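Glycosyltransferase (Streptomyces viridochromogenes, PDB 2IUY) probably transfers a sugar from a nucleotide-linked donor as a retaining glycosyltransferase of family GT4, and takes part in the biosynthesis of avilamycin A. Local coordinates at residues 124-127 and 128-132; 152-155 and 156-159; 202-205 and 206-209. All coordinates share one frame; numbering follows the deposited sequence.

In the fold
All three contacts are local and follow one another along the chain, so none nests within or crosses another. Contact 1 comes first: it turns the chain from strand 123-125, at one border of the N-terminal parallel sheet, into helix 128-133. Contact 2 closes a tight turn in the loop between that helix and strand 165-168, which belongs to the second parallel sheet. Contact 3 lies within helix 200-210, the link between strands 191-194 and 214-216 of that second sheet. Two six-stranded parallel sheets of order 3-2-1-4-5-6 fit the GT-B fold. The contact centres are 31 to 34 Å apart, and no two contacts touch.

Contact 1. Residues 124-127 and 128-132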
loop_
_atom_site.group_PDB
_atom_site.type_symbol
_atom_site.label_atom_id
_atom_site.label_comp_id
_atom_site.label_asym_id
_atom_site.label_seq_id
_atom_site.Cartn_x
_atom_site.Cartn_y
_atom_site.Cartn_z
ATOM N N THR A 124 -10.316 2.113 10.712
ATOM C CA THR A 124 -10.283 0.792 10.059
ATOM C C THR A 124 -8.827 0.365 9.873
ATOM O O THR A 124 -7.927 1.214 9.781
ATOM C CB THR A 124 -10.950 0.789 8.621
ATOM O OG1 THR A 124 -10.099 1.493 7.708
ATOM C CG2 THR A 124 -12.330 1.432 8.617
ATOM N N TYR A 125 -8.600 -0.941 9.760
ATOM C CA TYR A 125 -7.254 -1.482 9.641
ATOM C C TYR A 125 -7.140 -2.302 8.373
ATOM O O TYR A 125 -8.125 -2.902 7.945
ATOM C CB TYR A 125 -6.915 -2.302 10.908
ATOM C CG TYR A 125 -7.019 -1.424 12.153
ATOM C CD1 TYR A 125 -5.905 -0.750 12.646
ATOM C CD2 TYR A 125 -8.231 -1.251 12.821
ATOM C CE1 TYR A 125 -5.979 0.075 13.768
ATOM C CE2 TYR A 125 -8.324 -0.399 13.952
ATOM C CZ TYR A 125 -7.207 0.246 14.413
ATOM O OH TYR A 125 -7.282 1.070 15.543
ATOM N N SER A 126 -5.958 -2.324 7.743
ATOM C CA SER A 126 -5.850 -3.106 6.488
ATOM C C SER A 126 -5.671 -4.605 6.742
ATOM O O SER A 126 -5.823 -5.421 5.816
ATOM C CB SER A 126 -4.783 -2.565 5.515
ATOM O OG SER A 126 -3.681 -2.054 6.216
ATOM N N SER A 127 -5.357 -4.978 7.983
ATOM C CA SER A 127 -5.231 -6.395 8.316
ATOM C C SER A 127 -5.626 -6.684 9.766
ATOM O O SER A 127 -5.625 -5.801 10.603
ATOM C CB SER A 127 -3.817 -6.906 7.998
ATOM O OG SER A 127 -2.836 -6.340 8.865
ATOM N N ARG A 128 -5.997 -7.928 10.048
ATOM C CA ARG A 128 -6.168 -8.390 11.446
ATOM C C ARG A 128 -4.899 -8.232 12.302
ATOM O O ARG A 128 -5.002 -7.853 13.439
ATOM C CB ARG A 128 -6.590 -9.872 11.497
ATOM C CG ARG A 128 -8.023 -10.155 11.016
ATOM C CD ARG A 128 -8.380 -11.698 11.146
ATOM N NE ARG A 128 -8.016 -12.497 9.957
ATOM C CZ ARG A 128 -6.999 -13.375 9.870
ATOM N NH1 ARG A 128 -6.153 -13.593 10.900
ATOM N NH2 ARG A 128 -6.807 -14.043 8.730
ATOM N N ALA A 129 -3.724 -8.574 11.762
ATOM C CA ALA A 129 -2.447 -8.452 12.505
ATOM C C ALA A 129 -2.210 -7.008 12.894
ATOM O O ALA A 129 -1.931 -6.720 14.037
ATOM C CB ALA A 129 -1.291 -8.974 11.685
ATOM N N GLN A 130 -2.420 -6.080 11.962
ATOM C CA GLN A 130 -2.305 -4.653 12.290
ATOM C C GLN A 130 -3.339 -4.238 13.339
ATOM O O GLN A 130 -2.994 -3.617 14.335
ATOM C CB GLN A 130 -2.476 -3.807 11.043
ATOM C CG GLN A 130 -2.169 -2.359 11.228
ATOM C CD GLN A 130 -2.932 -1.487 10.272
ATOM O OE1 GLN A 130 -3.909 -1.933 9.683
ATOM N NE2 GLN A 130 -2.508 -0.231 10.117
ATOM N N ARG A 131 -4.614 -4.538 13.099
ATOM C CA ARG A 131 -5.655 -4.184 14.077
ATOM C C ARG A 131 -5.275 -4.624 15.519
ATOM O O ARG A 131 -5.377 -3.836 16.469
ATOM C CB ARG A 131 -7.026 -4.762 13.689
ATOM C CG ARG A 131 -8.129 -4.379 14.748
ATOM C CD ARG A 131 -9.510 -4.889 14.380
ATOM N NE ARG A 131 -9.476 -6.345 14.319
ATOM C CZ ARG A 131 -10.508 -7.111 13.995
ATOM N NH1 ARG A 131 -11.696 -6.563 13.670
ATOM N NH2 ARG A 131 -10.336 -8.435 13.967
ATOM N N ALA A 132 -4.863 -5.873 15.675
ATOM C CA ALA A 132 -4.400 -6.439 16.955
ATOM C C ALA A 132 -3.195 -5.649 17.575
ATOM O O ALA A 132 -3.200 -5.271 18.758
ATOM C CB ALA A 132 -4.000 -7.913 16.701
#
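Ser127 caps the N terminus of the helix that starts at Arg128, and Gln130 reaches back from the first turn to the chain leading in from the edge strand of the N-terminal sheet. Backbone and capping bonds define the start of the helix. Ser127 OG accepts from Gln130 N at 3.1 Å with an N-H...O angle of 161°, as an N-cap residue should; chi1 of 68° sets the hydroxyl between its own backbone N and carbonyl carbon, turned to the first turn. The same OG is bonded to Pro253 O. One step further, Arg131 N donates to Ser127 O at 3.0 Å, nearly straight at 171°, the first i to i+4 bond of the helix. Glu278 adds to the cap from outside, its two carboxylate oxygens taking Arg128 N and Ala129 N, which places an acidic group where the helix dipole would favour it.

A side-chain-to-backbone bond ties the first turn to the backbone just before the cap, at Ser126. Gln130 OE1 accepts from Ser126 N at 2.8 Å, with the donor close to the line of the C=O bond though the hydrogen bond is bent at the hydrogen. NE2 of this amide donates to His111 O and Phe113 O, so both polar ends are bonded, which should fix its rotation.

Apolar contact completes the corner. Tyr125 lays one ring face against the helix backbone: Arg131 CA sits 4.0 Å from the ring centroid, a CH-pi contact. The Gln130 amide stands almost perpendicular to this ring and meets its edge, CD lying 3.9 Å from Tyr125 CD1. The aliphatic start of Arg131 crosses the tyrosine side chain at about a right angle, with CG 3.7 Å from Tyr125 CD2.

Contact 2. Residues 152-155 and 156-159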
loop_
_atom_site.group_PDB
_atom_site.type_symbol
_atom_site.label_atom_id
_atom_site.label_comp_id
_atom_site.label_asym_id
_atom_site.label_seq_id
_atom_site.Cartn_x
_atom_site.Cartn_y
_atom_site.Cartn_z
ATOM N N TYR A 152 -3.093 -0.955 -13.725
ATOM C CA TYR A 152 -2.002 -1.926 -13.853
ATOM C C TYR A 152 -2.043 -2.619 -15.204
ATOM O O TYR A 152 -3.051 -2.537 -15.946
ATOM C CB TYR A 152 -1.976 -2.931 -12.670
ATOM C CG TYR A 152 -1.783 -2.154 -11.374
ATOM C CD1 TYR A 152 -0.498 -1.852 -10.878
ATOM C CD2 TYR A 152 -2.890 -1.625 -10.705
ATOM C CE1 TYR A 152 -0.348 -1.066 -9.723
ATOM C CE2 TYR A 152 -2.740 -0.848 -9.574
ATOM C CZ TYR A 152 -1.490 -0.580 -9.093
ATOM O OH TYR A 152 -1.434 0.197 -7.965
ATOM N N ARG A 153 -0.939 -3.292 -15.519
ATOM C CA ARG A 153 -0.866 -4.051 -16.745
ATOM C C ARG A 153 -1.808 -5.250 -16.667
ATOM O O ARG A 153 -1.915 -5.938 -15.630
ATOM C CB ARG A 153 0.562 -4.501 -17.053
ATOM C CG ARG A 153 1.569 -3.408 -17.256
ATOM C CD ARG A 153 1.423 -2.654 -18.582
ATOM N NE ARG A 153 2.426 -1.586 -18.644
ATOM C CZ ARG A 153 2.160 -0.282 -18.677
ATOM N NH1 ARG A 153 0.902 0.160 -18.723
ATOM N NH2 ARG A 153 3.170 0.597 -18.726
ATOM N N SER A 154 -2.445 -5.501 -17.795
ATOM C CA SER A 154 -3.455 -6.494 -17.932
ATOM C C SER A 154 -2.910 -7.684 -18.686
ATOM O O SER A 154 -1.814 -7.633 -19.259
ATOM C CB SER A 154 -4.635 -5.881 -18.690
ATOM O OG SER A 154 -4.270 -5.710 -20.049
ATOM N N ALA A 155 -3.673 -8.769 -18.709
ATOM C CA ALA A 155 -3.306 -9.953 -19.506
ATOM C C ALA A 155 -3.150 -9.588 -21.002
ATOM O O ALA A 155 -2.212 -10.050 -21.669
ATOM C CB ALA A 155 -4.322 -11.065 -19.310
ATOM N N ALA A 156 -4.039 -8.716 -21.489
ATOM C CA ALA A 156 -4.043 -8.244 -22.877
ATOM C C ALA A 156 -2.815 -7.394 -23.275
ATOM O O ALA A 156 -2.411 -7.392 -24.448
ATOM C CB ALA A 156 -5.343 -7.496 -23.164
ATOM N N ASP A 157 -2.230 -6.677 -22.309
ATOM C CA ASP A 157 -0.947 -5.969 -22.527
ATOM C C ASP A 157 0.208 -6.889 -22.904
ATOM O O ASP A 157 1.206 -6.437 -23.476
ATOM C CB ASP A 157 -0.528 -5.127 -21.309
ATOM C CG ASP A 157 -1.464 -3.946 -21.059
ATOM O OD1 ASP A 157 -2.028 -3.401 -22.041
ATOM O OD2 ASP A 157 -1.671 -3.565 -19.879
ATOM N N GLN A 158 0.092 -8.160 -22.557
ATOM C CA GLN A 158 1.102 -9.155 -22.988
ATOM C C GLN A 158 2.538 -8.736 -22.680
ATOM O O GLN A 158 3.456 -8.873 -23.520
ATOM C CB GLN A 158 0.941 -9.472 -24.479
ATOM C CG GLN A 158 -0.281 -10.326 -24.734
ATOM C CD GLN A 158 -0.566 -10.487 -26.196
ATOM O OE1 GLN A 158 -0.363 -9.560 -26.983
ATOM N NE2 GLN A 158 -1.012 -11.674 -26.579
ATOM N N VAL A 159 2.735 -8.214 -21.472
ATOM C CA VAL A 159 4.098 -7.955 -20.965
ATOM C C VAL A 159 4.912 -9.264 -20.881
ATOM O O VAL A 159 4.502 -10.224 -20.231
ATOM C CB VAL A 159 4.042 -7.247 -19.603
ATOM C CG1 VAL A 159 5.477 -7.054 -19.017
ATOM C CG2 VAL A 159 3.307 -5.904 -19.728
HETATM O O HOH W 1 0.736 -8.624 -19.289
#
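Two first torsions turn Ser154 and Asp157 to face one another: chi1 of 72° puts Ser154 OG between its backbone N and carbonyl carbon, while chi1 of -67° lays Asp157 CG beside its own N, with the carboxylate reaching back along the chain. The two residues exchange side-chain-to-backbone bonds, overlapping a type I beta turn from Ala155 to Gln158. In one direction Ser154 N donates to Asp157 OD2 at 2.9 Å; the bond is straight at 167°, but the donor comes from above the carboxylate plane. In the other, Asp157 N donates to Ser154 OG at 3.2 Å. A second bond from Asp157 N, to Ser154 O, is weak. The turn itself is closed by Gln158 N and Ala155 O, 3.1 Å apart.

Arg153 flanks the carboxylate with its aliphatic part. Its CD lies 3.5 Å from Asp157 OD2, yet the charged ends do not meet: Arg153 NH1 remains 4.7 Å from Asp157 OD2. The guanidinium is instead engaged by helix 222-231, NH2 with Glu223 and NE with Asp227 in salt bridges. The Tyr152 side chain leads away from the turn, and its OH ties the segment to Glu260, a residue seen to bind UDP.

The side chains of Val159 and Arg153 cross at about a right angle, Val159 CG2 lying 3.9 Å from Arg153 CG. A water bridges the two limbs of the turn, donating to Ser154 O at 2.7 Å and accepting from Val159 N.

Contact 3. Residues 202-205 and 206-209; sequences YFDE and ITRR
Ile206 meets Tyr202 one turn back on an alpha helix, the connection of a beta-alpha-beta unit, and its side chain covers part of the tyrosine ring. Ile206 CD1 lies over the ring face, 3.8 Å from the centroid of Tyr202, a CH-pi contact displaced toward the rim, nearest Tyr202 CE2. Beneath it the backbone is bonded in the regular i to i+4 way, Ile206 N donating to Tyr202 O at 3.1 Å.

Thr207 repeats the theme with Phe203. Its CG2 sits over one face of the phenyl ring, 4.1 Å from the centroid and again off centre. The other branch is polar: with OG1 between the backbone N and carbonyl carbon (chi1 52°), the hydroxyl donates to Asp204 O at 3.0 Å. Asp204 O is thus held by two donors, since Arg208 N also reaches it, at 2.9 Å and from the same face of the carbonyl plane. The hydroxyl proton is thereby spent inside the helix.

Arg208 brings its guanidinium past Glu205 without a bond; its NH2 is 4.8 Å from Glu205 OE2, opposite charges that may attract weakly but are not in contact.

Arg209 makes the ionic contact instead. Its chain runs side by side with that of Glu205, bends at chi3, and gives a salt bridge from NH1 to Glu205 OE2 of 2.9 Å. The hydrogen bond within it is weak, its N-H...O angle only 122°, and the two charged planes are 62° apart.

Among its neighbours, the helix turns Tyr202 and Ile206 onto helix 177-187, where Tyr202 OH bonds to Leu178 N, while Phe203 and Ile206 touch strand 214-216, the border strand of the C-terminal sheet to which this helix leads.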
loop_
_atom_site.group_PDB
_atom_site.type_symbol
_atom_site.label_atom_id
_atom_site.label_comp_id
_atom_site.label_asym_id
_atom_site.label_seq_id
_atom_site.Cartn_x
_atom_site.Cartn_y
_atom_site.Cartn_z
ATOM N N TYR A 202 23.283 0.148 5.308
ATOM C CA TYR A 202 22.415 -0.984 4.925
ATOM C C TYR A 202 22.590 -1.372 3.438
ATOM O O TYR A 202 22.867 -2.528 3.135
ATOM C CB TYR A 202 20.932 -0.691 5.233
ATOM C CG TYR A 202 20.004 -1.905 5.024
ATOM C CD1 TYR A 202 20.244 -3.121 5.682
ATOM C CD2 TYR A 202 18.902 -1.821 4.185
ATOM C CE1 TYR A 202 19.394 -4.238 5.520
ATOM C CE2 TYR A 202 18.045 -2.927 3.997
ATOM C CZ TYR A 202 18.311 -4.130 4.666
ATOM O OH TYR A 202 17.478 -5.212 4.484
ATOM N N PHE A 203 22.395 -0.406 2.535
ATOM C CA PHE A 203 22.620 -0.599 1.093
ATOM C C PHE A 203 23.996 -1.216 0.838
ATOM O O PHE A 203 24.096 -2.182 0.086
ATOM C CB PHE A 203 22.514 0.729 0.352
ATOM C CG PHE A 203 22.739 0.628 -1.151
ATOM C CD1 PHE A 203 21.685 0.353 -2.014
ATOM C CD2 PHE A 203 23.995 0.855 -1.697
ATOM C CE1 PHE A 203 21.903 0.295 -3.395
ATOM C CE2 PHE A 203 24.216 0.797 -3.075
ATOM C CZ PHE A 203 23.167 0.532 -3.919
ATOM N N ASP A 204 25.032 -0.678 1.493
ATOM C CA ASP A 204 26.406 -1.190 1.355
ATOM C C ASP A 204 26.606 -2.652 1.793
ATOM O O ASP A 204 27.389 -3.395 1.184
ATOM C CB ASP A 204 27.422 -0.254 2.017
ATOM C CG ASP A 204 27.643 1.025 1.208
ATOM O OD1 ASP A 204 27.055 1.172 0.101
ATOM O OD2 ASP A 204 28.372 1.907 1.701
ATOM N N GLU A 205 25.886 -3.052 2.839
ATOM C CA GLU A 205 25.927 -4.426 3.337
ATOM C C GLU A 205 25.312 -5.424 2.324
ATOM O O GLU A 205 25.817 -6.565 2.109
ATOM C CB GLU A 205 25.171 -4.521 4.688
ATOM C CG GLU A 205 25.223 -5.934 5.359
ATOM C CD GLU A 205 24.205 -6.102 6.526
ATOM O OE1 GLU A 205 23.339 -5.190 6.764
ATOM O OE2 GLU A 205 24.286 -7.162 7.212
ATOM N N ILE A 206 24.193 -5.010 1.736
ATOM C CA ILE A 206 23.539 -5.795 0.700
ATOM C C ILE A 206 24.467 -5.951 -0.524
ATOM O O ILE A 206 24.559 -7.015 -1.113
ATOM C CB ILE A 206 22.199 -5.114 0.271
ATOM C CG1 ILE A 206 21.191 -5.085 1.448
ATOM C CG2 ILE A 206 21.605 -5.794 -0.982
ATOM C CD1 ILE A 206 20.035 -4.082 1.272
ATOM N N THR A 207 25.156 -4.874 -0.896
ATOM C CA THR A 207 25.996 -4.943 -2.097
ATOM C C THR A 207 27.245 -5.803 -1.806
ATOM O O THR A 207 27.632 -6.626 -2.619
ATOM C CB THR A 207 26.298 -3.530 -2.697
ATOM O OG1 THR A 207 26.821 -2.678 -1.685
ATOM C CG2 THR A 207 25.029 -2.866 -3.182
ATOM N N ARG A 208 27.796 -5.659 -0.605
ATOM C CA ARG A 208 28.871 -6.521 -0.115
ATOM C C ARG A 208 28.517 -8.011 -0.127
ATOM O O ARG A 208 29.255 -8.839 -0.652
ATOM C CB ARG A 208 29.287 -6.069 1.298
ATOM C CG ARG A 208 30.389 -6.904 1.913
ATOM C CD ARG A 208 30.821 -6.425 3.314
ATOM N NE ARG A 208 29.860 -6.718 4.392
ATOM C CZ ARG A 208 29.694 -7.896 5.000
ATOM N NH1 ARG A 208 30.398 -8.969 4.638
ATOM N NH2 ARG A 208 28.798 -8.003 5.969
ATOM N N ARG A 209 27.387 -8.347 0.471
ATOM C CA ARG A 209 27.005 -9.730 0.666
ATOM C C ARG A 209 26.388 -10.374 -0.570
ATOM O O ARG A 209 26.598 -11.563 -0.785
ATOM C CB ARG A 209 26.078 -9.855 1.879
ATOM C CG ARG A 209 26.805 -9.448 3.169
ATOM C CD ARG A 209 25.888 -9.380 4.389
ATOM N NE ARG A 209 25.017 -10.552 4.520
ATOM C CZ ARG A 209 24.339 -10.845 5.636
ATOM N NH1 ARG A 209 24.448 -10.051 6.706
ATOM N NH2 ARG A 209 23.581 -11.944 5.689
#